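High-affinity zinc uptake system protein znuA (Streptococcus suis, PDB 3MFQ) binds metal ions such as zinc and probably serves as the solute-binding component that hands them to an ABC-type uptake transporter. Local coordinates at residues S108-S120 against T138-A150. Sequence-based numbering, arbitrary orientation.
Sequences SIPLYKSAVAVAS and TEKYQAQLDDLHA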
# COMPACT_ATOMS: atom_id res chain seq x y z
N SER A 108 -5.49 -6.10 0.97
CA SER A 108 -6.65 -6.96 1.12
C SER A 108 -7.58 -6.68 -0.05
O SER A 108 -8.45 -5.82 0.03
CB SER A 108 -7.38 -6.68 2.44
OG SER A 108 -8.58 -7.43 2.53
N ILE A 109 -7.38 -7.40 -1.14
CA ILE A 109 -8.14 -7.19 -2.37
C ILE A 109 -9.63 -6.89 -2.12
O ILE A 109 -10.19 -6.00 -2.76
CB ILE A 109 -7.98 -8.36 -3.36
CG1 ILE A 109 -6.55 -8.37 -3.91
CG2 ILE A 109 -8.98 -8.25 -4.49
CD1 ILE A 109 -6.31 -9.44 -4.95
N PRO A 110 -10.26 -7.63 -1.20
CA PRO A 110 -11.66 -7.31 -0.89
C PRO A 110 -11.82 -5.85 -0.47
O PRO A 110 -12.69 -5.14 -0.98
CB PRO A 110 -11.96 -8.23 0.30
CG PRO A 110 -11.07 -9.39 0.10
CD PRO A 110 -9.80 -8.84 -0.50
N LEU A 111 -10.97 -5.40 0.44
CA LEU A 111 -10.99 -4.02 0.90
C LEU A 111 -10.74 -3.04 -0.24
O LEU A 111 -11.37 -1.98 -0.31
CB LEU A 111 -9.95 -3.81 2.00
CG LEU A 111 -10.48 -3.98 3.43
CD1 LEU A 111 -11.58 -5.03 3.48
CD2 LEU A 111 -9.35 -4.32 4.39
N TYR A 112 -9.83 -3.39 -1.14
CA TYR A 112 -9.52 -2.53 -2.27
C TYR A 112 -10.71 -2.46 -3.23
O TYR A 112 -11.04 -1.39 -3.74
CB TYR A 112 -8.27 -3.01 -3.00
CG TYR A 112 -7.68 -1.98 -3.94
CD1 TYR A 112 -7.00 -0.87 -3.45
CD2 TYR A 112 -7.81 -2.11 -5.32
CE1 TYR A 112 -6.46 0.07 -4.30
CE2 TYR A 112 -7.27 -1.17 -6.18
CZ TYR A 112 -6.60 -0.08 -5.66
OH TYR A 112 -6.06 0.86 -6.51
N LYS A 113 -11.34 -3.60 -3.48
CA LYS A 113 -12.55 -3.63 -4.29
C LYS A 113 -13.60 -2.71 -3.69
O LYS A 113 -14.37 -2.07 -4.41
CB LYS A 113 -13.09 -5.05 -4.40
CG LYS A 113 -12.22 -6.00 -5.19
CD LYS A 113 -12.77 -7.42 -5.12
CE LYS A 113 -14.19 -7.49 -5.64
NZ LYS A 113 -14.24 -7.25 -7.10
N SER A 114 -13.65 -2.66 -2.36
CA SER A 114 -14.56 -1.77 -1.67
C SER A 114 -14.23 -0.32 -2.01
O SER A 114 -15.10 0.45 -2.39
CB SER A 114 -14.47 -1.98 -0.16
OG SER A 114 -15.34 -1.10 0.53
N ALA A 115 -12.95 0.04 -1.86
CA ALA A 115 -12.49 1.38 -2.19
C ALA A 115 -12.86 1.74 -3.63
O ALA A 115 -13.37 2.83 -3.89
CB ALA A 115 -10.98 1.47 -2.00
N VAL A 116 -12.60 0.81 -4.54
CA VAL A 116 -12.94 0.99 -5.95
C VAL A 116 -14.40 1.38 -6.11
O VAL A 116 -14.73 2.21 -6.95
CB VAL A 116 -12.69 -0.31 -6.74
CG1 VAL A 116 -13.44 -0.28 -8.07
CG2 VAL A 116 -11.20 -0.53 -6.95
N ALA A 117 -15.26 0.79 -5.29
CA ALA A 117 -16.69 1.06 -5.35
C ALA A 117 -17.01 2.50 -4.98
O ALA A 117 -17.74 3.19 -5.70
CB ALA A 117 -17.45 0.10 -4.45
N VAL A 118 -16.46 2.96 -3.86
CA VAL A 118 -16.64 4.34 -3.42
C VAL A 118 -16.17 5.31 -4.50
O VAL A 118 -16.87 6.27 -4.83
CB VAL A 118 -15.87 4.62 -2.11
CG1 VAL A 118 -16.01 6.08 -1.73
CG2 VAL A 118 -16.38 3.72 -1.00
N ALA A 119 -14.99 5.05 -5.04
CA ALA A 119 -14.42 5.88 -6.10
C ALA A 119 -15.35 5.94 -7.30
O ALA A 119 -15.56 7.00 -7.89
CB ALA A 119 -13.06 5.36 -6.50
N SER A 120 -15.89 4.78 -7.67
CA SER A 120 -16.82 4.70 -8.78
C SER A 120 -18.03 5.59 -8.55
O SER A 120 -18.42 6.37 -9.41
CB SER A 120 -17.26 3.25 -8.99
OG SER A 120 -18.17 3.15 -10.07
N THR A 138 -16.14 0.13 -14.14
CA THR A 138 -15.98 -0.35 -12.78
C THR A 138 -16.11 -1.86 -12.70
O THR A 138 -15.29 -2.53 -12.08
CB THR A 138 -17.02 0.28 -11.85
OG1 THR A 138 -16.97 1.70 -11.96
CG2 THR A 138 -16.76 -0.12 -10.41
N GLU A 139 -17.15 -2.39 -13.33
CA GLU A 139 -17.39 -3.82 -13.33
C GLU A 139 -16.21 -4.59 -13.93
O GLU A 139 -15.82 -5.64 -13.42
CB GLU A 139 -18.68 -4.17 -14.07
CG GLU A 139 -19.93 -3.62 -13.42
CD GLU A 139 -21.18 -4.31 -13.90
OE1 GLU A 139 -21.06 -5.31 -14.64
OE2 GLU A 139 -22.29 -3.87 -13.54
N LYS A 140 -15.65 -4.05 -15.01
CA LYS A 140 -14.52 -4.69 -15.67
C LYS A 140 -13.28 -4.72 -14.77
O LYS A 140 -12.50 -5.67 -14.82
CB LYS A 140 -14.19 -3.99 -16.98
CG LYS A 140 -12.98 -4.56 -17.70
CD LYS A 140 -12.63 -3.77 -18.94
CE LYS A 140 -11.38 -4.31 -19.61
NZ LYS A 140 -11.06 -3.58 -20.87
N TYR A 141 -13.10 -3.69 -13.96
CA TYR A 141 -11.95 -3.63 -13.06
C TYR A 141 -12.19 -4.46 -11.81
O TYR A 141 -11.25 -5.06 -11.27
CB TYR A 141 -11.60 -2.18 -12.70
CG TYR A 141 -10.30 -2.04 -11.93
CD1 TYR A 141 -9.11 -2.52 -12.46
CD2 TYR A 141 -10.27 -1.42 -10.69
CE1 TYR A 141 -7.92 -2.39 -11.76
CE2 TYR A 141 -9.09 -1.29 -9.99
CZ TYR A 141 -7.91 -1.77 -10.53
OH TYR A 141 -6.74 -1.64 -9.83
N GLN A 142 -13.43 -4.50 -11.34
CA GLN A 142 -13.78 -5.36 -10.21
C GLN A 142 -13.44 -6.80 -10.55
O GLN A 142 -12.84 -7.52 -9.74
CB GLN A 142 -15.26 -5.23 -9.86
CG GLN A 142 -15.65 -3.90 -9.24
CD GLN A 142 -15.14 -3.74 -7.82
OE1 GLN A 142 -15.56 -2.83 -7.10
NE2 GLN A 142 -14.24 -4.62 -7.40
N ALA A 143 -13.83 -7.22 -11.74
CA ALA A 143 -13.57 -8.58 -12.21
C ALA A 143 -12.08 -8.83 -12.34
O ALA A 143 -11.60 -9.93 -12.07
CB ALA A 143 -14.27 -8.83 -13.52
N GLN A 144 -11.34 -7.81 -12.77
CA GLN A 144 -9.90 -7.92 -12.90
C GLN A 144 -9.26 -8.09 -11.54
O GLN A 144 -8.26 -8.80 -11.39
CB GLN A 144 -9.32 -6.69 -13.61
CG GLN A 144 -9.64 -6.62 -15.08
CD GLN A 144 -9.05 -5.39 -15.74
OE1 GLN A 144 -9.14 -5.22 -16.96
NE2 GLN A 144 -8.44 -4.53 -14.94
N LEU A 145 -9.83 -7.44 -10.53
CA LEU A 145 -9.38 -7.60 -9.16
C LEU A 145 -9.71 -9.00 -8.67
O LEU A 145 -8.94 -9.61 -7.92
CB LEU A 145 -10.02 -6.54 -8.26
CG LEU A 145 -9.64 -5.09 -8.55
CD1 LEU A 145 -10.51 -4.12 -7.75
CD2 LEU A 145 -8.17 -4.85 -8.26
N ASP A 146 -10.85 -9.52 -9.10
CA ASP A 146 -11.25 -10.89 -8.78
C ASP A 146 -10.24 -11.89 -9.32
O ASP A 146 -9.70 -12.72 -8.58
CB ASP A 146 -12.64 -11.20 -9.36
CG ASP A 146 -13.72 -10.31 -8.78
OD1 ASP A 146 -14.78 -10.17 -9.42
OD2 ASP A 146 -13.51 -9.76 -7.68
N ASP A 147 -9.98 -11.81 -10.62
CA ASP A 147 -9.00 -12.68 -11.27
C ASP A 147 -7.65 -12.55 -10.58
O ASP A 147 -6.94 -13.54 -10.39
CB ASP A 147 -8.86 -12.31 -12.75
CG ASP A 147 -10.18 -12.36 -13.49
OD1 ASP A 147 -10.25 -11.82 -14.61
OD2 ASP A 147 -11.15 -12.94 -12.96
N LEU A 148 -7.30 -11.33 -10.19
CA LEU A 148 -6.05 -11.05 -9.51
C LEU A 148 -5.91 -11.85 -8.22
O LEU A 148 -4.86 -12.44 -7.95
CB LEU A 148 -5.92 -9.56 -9.22
CG LEU A 148 -4.70 -9.14 -8.39
CD1 LEU A 148 -3.41 -9.59 -9.06
CD2 LEU A 148 -4.69 -7.63 -8.15
N HIS A 149 -6.97 -11.87 -7.42
CA HIS A 149 -6.95 -12.58 -6.14
C HIS A 149 -6.66 -14.06 -6.36
O HIS A 149 -5.94 -14.68 -5.58
CB HIS A 149 -8.26 -12.40 -5.39
CG HIS A 149 -8.26 -13.00 -4.02
ND1 HIS A 149 -8.02 -12.26 -2.88
CD2 HIS A 149 -8.46 -14.28 -3.60
CE1 HIS A 149 -8.08 -13.05 -1.82
NE2 HIS A 149 -8.34 -14.28 -2.23
N ALA A 150 -7.22 -14.62 -7.42
CA ALA A 150 -6.99 -16.02 -7.76
C ALA A 150 -5.55 -16.23 -8.20
O ALA A 150 -4.95 -17.27 -7.91
CB ALA A 150 -7.95 -16.47 -8.85
O HOH W 1 -6.08 1.18 -9.32
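L145 and V116 interlock in the buried half of this interface, each side chain a knob in a hole of the opposing helix. L145 fits among I109, Y112, K113 and V116; its CD1 lies 3.7 Å from CG2 of V116, while its CD2 meets the ring edge of Y112 at CD2. V116 in turn enters between T138, Y141, Q142 and L145, its CG2 reaching the edge of the Y141 ring. The side chains of Y112 and Y141 cross at about a right angle, and one water joins their hydroxyls, 2.8 Å from Y112 OH and 2.9 Å from Y141 OH. F266 of helix 266-281 stacks on Y112 and touches Y141. At one end I109 CD1 packs 3.8 Å from L148 CG; at the other S120 OG donates to T138 OG1 (2.7 Å) and also bonds Q124. The opposite, more solvent-accessible flank is polar. There K113, bent at its last two torsions, folds across to D146, its NZ forming a 2.7 Å salt bridge on the syn side of OD2 but 32° out of the carboxylate plane, and a weak hydrogen bond to the backbone O of Q142. Segments 109-120 and 138-150 run antiparallel (173°), their axes approaching to 10.3 Å: knobs-into-holes packing of N-lobe helix 109-123 on helix 131-156, the long lobe-linking helix of TroA-like proteins.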